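Local coordinates for protein peptidoglycan-binding domain 1 (Burkholderia, PDB 5NM7) that probably degrades bacterial cell walls as a modular phage endolysin, joining a putative peptidoglycan-binding domain to a lysozyme-like N-acetylmuramidase domain, at residues 43-55 against 64-77. Sequence-based numbering, arbitrary orientation.
With GLY (glycine), chain C.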
ATOM      1  N   MET A  43      16.007 -10.057  -0.618  1.00 21.36           N
ATOM      2  CA  MET A  43      14.911 -10.777   0.030  1.00 24.14           C
ATOM      3  C   MET A  43      15.311 -11.405   1.356  1.00 26.36           C
ATOM      4  O   MET A  43      14.632 -11.224   2.368  1.00 24.53           O
ATOM      5  CB  MET A  43      14.309 -11.834  -0.908  1.00 28.34           C
ATOM      6  CG  MET A  43      13.407 -11.255  -1.970  1.00 34.02           C
ATOM      7  SD  MET A  43      12.190 -12.478  -2.521  1.00 44.19           S
ATOM      8  CE  MET A  43      13.316 -13.628  -3.308  1.00 44.06           C
ATOM      9  N   ALA A  44      16.457 -12.093   1.375  1.00 26.16           N
ATOM     10  CA  ALA A  44      16.963 -12.703   2.582  1.00 25.60           C
ATOM     11  C   ALA A  44      17.260 -11.653   3.647  1.00 25.33           C
ATOM     12  O   ALA A  44      16.939 -11.832   4.821  1.00 26.53           O
ATOM     13  CB  ALA A  44      18.195 -13.568   2.290  1.00 27.44           C
ATOM     14  N   PHE A  45      17.868 -10.538   3.250  1.00 23.44           N
ATOM     15  CA  PHE A  45      18.101  -9.447   4.177  1.00 22.38           C
ATOM     16  C   PHE A  45      16.790  -8.898   4.748  1.00 22.72           C
ATOM     17  O   PHE A  45      16.659  -8.672   5.962  1.00 22.47           O
ATOM     18  CB  PHE A  45      18.880  -8.301   3.508  1.00 22.64           C
ATOM     19  CG  PHE A  45      19.021  -7.098   4.376  1.00 22.80           C
ATOM     20  CD1 PHE A  45      20.011  -7.038   5.359  1.00 23.90           C
ATOM     21  CD2 PHE A  45      18.137  -6.021   4.263  1.00 23.16           C
ATOM     22  CE1 PHE A  45      20.084  -5.944   6.199  1.00 24.02           C
ATOM     23  CE2 PHE A  45      18.235  -4.930   5.089  1.00 24.49           C
ATOM     24  CZ  PHE A  45      19.219  -4.886   6.057  1.00 25.05           C
ATOM     25  N   GLN A  46      15.810  -8.688   3.881  1.00 23.10           N
ATOM     26  CA  GLN A  46      14.557  -8.104   4.333  1.00 23.41           C
ATOM     27  C   GLN A  46      13.866  -9.031   5.327  1.00 24.84           C
ATOM     28  O   GLN A  46      13.412  -8.594   6.380  1.00 24.86           O
ATOM     29  CB  GLN A  46      13.663  -7.816   3.143  1.00 21.08           C
ATOM     30  CG  GLN A  46      14.125  -6.642   2.273  1.00 20.47           C
ATOM     31  CD  GLN A  46      13.484  -6.629   0.901  1.00 19.25           C
ATOM     32  OE1 GLN A  46      13.193  -7.697   0.332  1.00 21.22           O
ATOM     33  NE2 GLN A  46      13.280  -5.451   0.346  1.00 19.66           N
ATOM     34  N   ALA A  47      13.847 -10.314   4.991  1.00 26.08           N
ATOM     35  CA  ALA A  47      13.135 -11.311   5.796  1.00 29.54           C
ATOM     36  C   ALA A  47      13.719 -11.402   7.173  1.00 30.12           C
ATOM     37  O   ALA A  47      12.988 -11.416   8.157  1.00 31.52           O
ATOM     38  CB  ALA A  47      13.150 -12.676   5.119  1.00 28.68           C
ATOM     39  N   THR A  48      15.044 -11.406   7.254  1.00 32.66           N
ATOM     40  CA  THR A  48      15.721 -11.596   8.530  1.00 33.30           C
ATOM     41  C   THR A  48      15.728 -10.334   9.393  1.00 30.64           C
ATOM     42  O   THR A  48      15.860 -10.455  10.592  1.00 34.07           O
ATOM     43  CB  THR A  48      17.142 -12.137   8.350  1.00 36.09           C
ATOM     44  OG1 THR A  48      17.918 -11.228   7.586  1.00 39.30           O
ATOM     45  CG2 THR A  48      17.113 -13.480   7.655  1.00 38.62           C
ATOM     46  N   HIS A  49      15.524  -9.151   8.814  1.00 31.63           N
ATOM     47  CA  HIS A  49      15.498  -7.885   9.575  1.00 30.95           C
ATOM     48  C   HIS A  49      14.095  -7.261   9.774  1.00 32.92           C
ATOM     49  O   HIS A  49      13.993  -6.080  10.075  1.00 37.83           O
ATOM     50  CB  HIS A  49      16.430  -6.875   8.922  1.00 32.89           C
ATOM     51  CG  HIS A  49      17.858  -7.275   8.984  1.00 33.56           C
ATOM     52  ND1 HIS A  49      18.385  -8.270   8.190  1.00 37.10           N
ATOM     53  CD2 HIS A  49      18.867  -6.841   9.772  1.00 39.10           C
ATOM     54  CE1 HIS A  49      19.662  -8.430   8.485  1.00 38.77           C
ATOM     55  NE2 HIS A  49      19.984  -7.558   9.420  1.00 39.40           N
ATOM     56  N   GLY A  50      13.039  -8.042   9.592  1.00 32.85           N
ATOM     57  CA  GLY A  50      11.669  -7.564   9.813  1.00 34.04           C
ATOM     58  C   GLY A  50      11.157  -6.567   8.789  1.00 33.26           C
ATOM     59  O   GLY A  50      10.381  -5.668   9.119  1.00 36.40           O
ATOM     60  N   LEU A  51      11.635  -6.674   7.554  1.00 27.15           N
ATOM     61  CA  LEU A  51      11.118  -5.880   6.461  1.00 25.28           C
ATOM     62  C   LEU A  51      10.191  -6.786   5.655  1.00 23.36           C
ATOM     63  O   LEU A  51      10.217  -7.997   5.784  1.00 24.89           O
ATOM     64  CB  LEU A  51      12.245  -5.391   5.554  1.00 26.93           C
ATOM     65  CG  LEU A  51      13.218  -4.347   6.118  1.00 31.78           C
ATOM     66  CD1 LEU A  51      14.525  -4.390   5.369  1.00 34.59           C
ATOM     67  CD2 LEU A  51      12.658  -2.963   5.939  1.00 34.49           C
ATOM     68  N   VAL A  52       9.437  -6.184   4.771  1.00 20.78           N
ATOM     69  CA  VAL A  52       8.731  -6.971   3.753  1.00 21.23           C
ATOM     70  C   VAL A  52       9.735  -7.499   2.711  1.00 20.85           C
ATOM     71  O   VAL A  52      10.455  -6.715   2.094  1.00 20.75           O
ATOM     72  CB  VAL A  52       7.648  -6.116   3.092  1.00 20.66           C
ATOM     73  CG1 VAL A  52       7.087  -6.802   1.854  1.00 21.75           C
ATOM     74  CG2 VAL A  52       6.558  -5.834   4.124  1.00 21.44           C
ATOM     75  N   ALA A  53       9.737  -8.819   2.519  1.00 19.88           N
ATOM     76  CA  ALA A  53      10.692  -9.474   1.613  1.00 21.27           C
ATOM     77  C   ALA A  53      10.160  -9.451   0.203  1.00 22.38           C
ATOM     78  O   ALA A  53       9.532 -10.421  -0.258  1.00 24.40           O
ATOM     79  CB  ALA A  53      10.995 -10.878   2.062  1.00 21.92           C
ATOM     80  N   ASP A  54      10.364  -8.341  -0.481  1.00 21.94           N
ATOM     81  CA  ASP A  54       9.931  -8.177  -1.878  1.00 21.45           C
ATOM     82  C   ASP A  54      11.093  -8.143  -2.869  1.00 20.53           C
ATOM     83  O   ASP A  54      10.879  -8.086  -4.078  1.00 21.95           O
ATOM     84  CB  ASP A  54       9.030  -6.953  -2.078  1.00 21.58           C
ATOM     85  CG  ASP A  54       9.687  -5.636  -1.678  1.00 21.97           C
ATOM     86  OD1 ASP A  54      10.924  -5.619  -1.506  1.00 20.55           O
ATOM     87  OD2 ASP A  54       8.937  -4.622  -1.531  1.00 22.44           O
ATOM     88  N   GLY A  55      12.324  -8.158  -2.375  1.00 22.18           N
ATOM     89  CA  GLY A  55      13.476  -8.135  -3.282  1.00 22.27           C
ATOM     90  C   GLY A  55      13.724  -6.804  -3.960  1.00 21.75           C
ATOM     91  O   GLY A  55      14.545  -6.733  -4.871  1.00 23.08           O
ATOM     92  N   THR A  64      17.394   0.359   6.735  1.00 24.00           N
ATOM     93  CA  THR A  64      17.883  -0.733   7.579  1.00 26.06           C
ATOM     94  C   THR A  64      19.275  -1.151   7.179  1.00 27.39           C
ATOM     95  O   THR A  64      20.136  -1.445   8.022  1.00 26.07           O
ATOM     96  CB  THR A  64      16.932  -1.934   7.555  1.00 26.67           C
ATOM     97  OG1 THR A  64      15.629  -1.451   7.919  1.00 28.58           O
ATOM     98  CG2 THR A  64      17.379  -2.986   8.547  1.00 28.87           C
ATOM     99  N   LEU A  65      19.501  -1.140   5.887  1.00 25.95           N
ATOM    100  CA  LEU A  65      20.736  -1.652   5.381  1.00 28.20           C
ATOM    101  C   LEU A  65      21.912  -0.699   5.670  1.00 28.11           C
ATOM    102  O   LEU A  65      23.050  -1.161   5.914  1.00 30.67           O
ATOM    103  CB  LEU A  65      20.540  -1.907   3.890  1.00 29.86           C
ATOM    104  CG  LEU A  65      21.590  -2.675   3.166  1.00 30.52           C
ATOM    105  CD1 LEU A  65      21.817  -4.038   3.787  1.00 31.04           C
ATOM    106  CD2 LEU A  65      21.143  -2.779   1.725  1.00 32.66           C
ATOM    107  N   SER A  66      21.638   0.601   5.699  1.00 26.86           N
ATOM    108  CA  SER A  66      22.660   1.634   5.931  1.00 31.39           C
ATOM    109  C   SER A  66      22.789   2.060   7.387  1.00 30.63           C
ATOM    110  O   SER A  66      23.866   2.543   7.779  1.00 28.59           O
ATOM    111  CB  SER A  66      22.386   2.862   5.062  1.00 33.69           C
ATOM    112  OG  SER A  66      21.333   3.665   5.597  1.00 37.30           O
ATOM    113  N   ALA A  67      21.712   1.920   8.178  1.00 29.39           N
ATOM    114  CA  ALA A  67      21.687   2.424   9.570  1.00 29.68           C
ATOM    115  C   ALA A  67      21.147   1.466  10.628  1.00 25.50           C
ATOM    116  O   ALA A  67      21.078   1.831  11.804  1.00 23.58           O
ATOM    117  CB  ALA A  67      20.922   3.748   9.635  1.00 31.41           C
ATOM    118  N   GLY A  68      20.726   0.266  10.242  1.00 23.28           N
ATOM    119  CA  GLY A  68      20.164  -0.692  11.165  1.00 23.39           C
ATOM    120  C   GLY A  68      18.875  -0.307  11.865  1.00 24.38           C
ATOM    121  O   GLY A  68      18.526  -0.916  12.872  1.00 26.89           O
ATOM    122  N   ARG A  69      18.156   0.655  11.290  1.00 26.60           N
ATOM    123  CA  ARG A  69      16.980   1.248  11.878  1.00 29.77           C
ATOM    124  C   ARG A  69      15.823   0.542  11.216  1.00 28.70           C
ATOM    125  O   ARG A  69      15.920   0.246  10.050  1.00 24.73           O
ATOM    126  CB  ARG A  69      16.926   2.731  11.523  1.00 31.42           C
ATOM    127  N   ARG A  70      14.747   0.331  11.954  1.00 29.82           N
ATOM    128  CA  ARG A  70      13.501  -0.148  11.368  1.00 33.63           C
ATOM    129  C   ARG A  70      12.397   0.642  12.047  1.00 31.09           C
ATOM    130  O   ARG A  70      12.359   0.730  13.258  1.00 30.75           O
ATOM    131  CB  ARG A  70      13.308  -1.650  11.637  1.00 38.62           C
ATOM    132  CG  ARG A  70      12.357  -2.355  10.671  1.00 42.92           C
ATOM    133  CD  ARG A  70      11.330  -3.213  11.362  1.00 49.35           C
ATOM    134  NE  ARG A  70      11.893  -4.197  12.286  1.00 56.14           N
ATOM    135  CZ  ARG A  70      11.177  -4.945  13.130  1.00 60.48           C
ATOM    136  NH1 ARG A  70       9.844  -4.841  13.193  1.00 63.72           N
ATOM    137  NH2 ARG A  70      11.802  -5.811  13.921  1.00 63.80           N
ATOM    138  N   ASP A  71      11.494   1.216  11.268  1.00 27.55           N
ATOM    139  CA  ASP A  71      10.378   1.975  11.851  1.00 26.94           C
ATOM    140  C   ASP A  71       9.321   0.944  12.275  1.00 27.50           C
ATOM    141  O   ASP A  71       8.925   0.104  11.449  1.00 25.81           O
ATOM    142  CB  ASP A  71       9.861   2.915  10.790  1.00 28.15           C
ATOM    143  CG  ASP A  71       8.772   3.844  11.259  1.00 28.17           C
ATOM    144  OD1 ASP A  71       8.050   3.550  12.223  1.00 25.42           O
ATOM    145  OD2 ASP A  71       8.632   4.876  10.566  1.00 31.62           O
ATOM    146  N   PRO A  72       8.868   0.977  13.542  1.00 27.80           N
ATOM    147  CA  PRO A  72       7.871  -0.005  13.965  1.00 28.35           C
ATOM    148  C   PRO A  72       6.490   0.203  13.295  1.00 27.13           C
ATOM    149  O   PRO A  72       5.666  -0.699  13.341  1.00 29.75           O
ATOM    150  CB  PRO A  72       7.767   0.232  15.482  1.00 30.76           C
ATOM    151  CG  PRO A  72       8.153   1.656  15.663  1.00 31.92           C
ATOM    152  CD  PRO A  72       9.269   1.848  14.680  1.00 31.48           C
ATOM    153  N   ARG A  73       6.254   1.351  12.679  1.00 24.65           N
ATOM    154  CA  ARG A  73       4.998   1.599  11.900  1.00 26.50           C
ATOM    155  C   ARG A  73       4.985   0.835  10.577  1.00 22.85           C
ATOM    156  O   ARG A  73       3.930   0.773   9.904  1.00 22.67           O
ATOM    157  CB  ARG A  73       4.845   3.079  11.573  1.00 29.57           C
ATOM    158  CG  ARG A  73       4.525   3.942  12.790  1.00 37.01           C
ATOM    159  CD  ARG A  73       4.527   5.422  12.433  1.00 41.47           C
ATOM    160  NE  ARG A  73       5.891   5.947  12.392  1.00 48.79           N
ATOM    161  CZ  ARG A  73       6.382   6.836  11.516  1.00 54.82           C
ATOM    162  NH1 ARG A  73       5.664   7.332  10.504  1.00 55.05           N
ATOM    163  NH2 ARG A  73       7.654   7.225  11.642  1.00 58.47           N
ATOM    164  N   HIS A  74       6.144   0.354  10.135  1.00 19.48           N
ATOM    165  CA  HIS A  74       6.213  -0.283   8.801  1.00 19.32           C
ATOM    166  C   HIS A  74       5.760  -1.717   8.822  1.00 18.86           C
ATOM    167  O   HIS A  74       5.965  -2.464   9.769  1.00 19.08           O
ATOM    168  CB  HIS A  74       7.622  -0.166   8.216  1.00 21.10           C
ATOM    169  CG  HIS A  74       7.979   1.242   7.888  1.00 20.84           C
ATOM    170  ND1 HIS A  74       9.257   1.637   7.567  1.00 24.69           N
ATOM    171  CD2 HIS A  74       7.211   2.357   7.824  1.00 21.58           C
ATOM    172  CE1 HIS A  74       9.257   2.935   7.308  1.00 23.29           C
ATOM    173  NE2 HIS A  74       8.029   3.392   7.447  1.00 24.23           N
ATOM    174  N   LEU A  75       5.152  -2.109   7.702  1.00 18.29           N
ATOM    175  CA  LEU A  75       4.702  -3.464   7.522  1.00 19.98           C
ATOM    176  C   LEU A  75       5.867  -4.432   7.534  1.00 18.66           C
ATOM    177  O   LEU A  75       6.951  -4.125   7.039  1.00 19.54           O
ATOM    178  CB  LEU A  75       3.959  -3.568   6.170  1.00 20.29           C
ATOM    179  CG  LEU A  75       2.890  -4.619   6.029  1.00 21.23           C
ATOM    180  CD1 LEU A  75       1.720  -4.310   6.971  1.00 20.24           C
ATOM    181  CD2 LEU A  75       2.420  -4.715   4.588  1.00 22.06           C
ATOM    182  N   THR A  76       5.637  -5.610   8.099  1.00 20.34           N
ATOM    183  CA  THR A  76       6.608  -6.724   8.101  1.00 22.04           C
ATOM    184  C   THR A  76       6.110  -7.941   7.304  1.00 22.53           C
ATOM    185  O   THR A  76       4.925  -8.050   7.032  1.00 20.48           O
ATOM    186  CB  THR A  76       6.896  -7.162   9.540  1.00 23.19           C
ATOM    187  OG1 THR A  76       5.759  -7.876  10.063  1.00 23.82           O
ATOM    188  CG2 THR A  76       7.202  -5.957  10.467  1.00 24.47           C
ATOM    189  N   ASP A  77       7.006  -8.881   6.998  1.00 21.68           N
ATOM    190  CA  ASP A  77       6.631 -10.178   6.410  1.00 23.49           C
ATOM    191  C   ASP A  77       5.544 -10.870   7.205  1.00 21.69           C
ATOM    192  O   ASP A  77       4.604 -11.439   6.630  1.00 21.85           O
ATOM    193  CB  ASP A  77       7.808 -11.165   6.361  1.00 27.36           C
ATOM    194  CG  ASP A  77       8.590 -11.076   5.107  1.00 32.23           C
ATOM    195  OD1 ASP A  77       8.139 -10.411   4.135  1.00 27.70           O
ATOM    196  OD2 ASP A  77       9.688 -11.694   5.093  1.00 38.76           O
TER
HETATM  197  N   GLY C 301      10.784  -2.905  -0.424  1.00 19.91           N
HETATM  198  CA  GLY C 301      10.454  -1.447  -0.409  1.00 21.11           C
HETATM  199  C   GLY C 301      11.418  -0.603   0.411  1.00 20.80           C
HETATM  200  O   GLY C 301      11.079   0.541   0.732  1.00 19.57           O
HETATM  201  OXT GLY C 301      12.548  -1.044   0.708  1.00 21.23           O
HETATM  202  O   HOH W   1       9.242  -3.382   8.373  1.00 28.62           O
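Leu65 lays its CD1 methyl over one face of the Phe45 ring, a CH-pi contact 3.6 Å from CD1 to the ring centroid and 17° off the ring normal. The opposite face of that ring meets the His49 imidazole, held by a hydrogen bond from His49 ND1 to a lone pair of Phe45 O, in the carbonyl plane though somewhat tilted from the imidazole plane. Phe45 reaches Leu65 because its CG stands anti to the backbone N (chi1 174°), and the CG2 methyl of Thr64 approaches the far end of the ring, 3.6 Å from Phe45 CZ. Thr64 turns its other branch, OG1, toward the methyls of Leu51 and donates a hydrogen bond through that hydroxyl to Arg69 O. Leu17 and Leu21 pack on Leu65, so helices 12-23, 36-48 and 59-67 meet here, consistent with the core of the putative peptidoglycan-binding domain.

At the other end, Asp77 takes the contact's one direct hydrogen bond, from Ala53 N to Asp77 OD1 at 2.8 Å, nearly straight at 168°, on the syn side but well out of the carboxylate plane. Between the two ends, a water donates to both Gly50 O and Leu75 O. Nearby, Gln46 NE2 donates to Asp54 OD1, while Asp54 OD2 accepts from the bound glycine's N. Since Asp77 OD1 also salt-bridges Arg95, one carboxylate ties the loop after helix 36-48 to helices 77-87 and 91-101, and the arginine's charge should favour its ionised form.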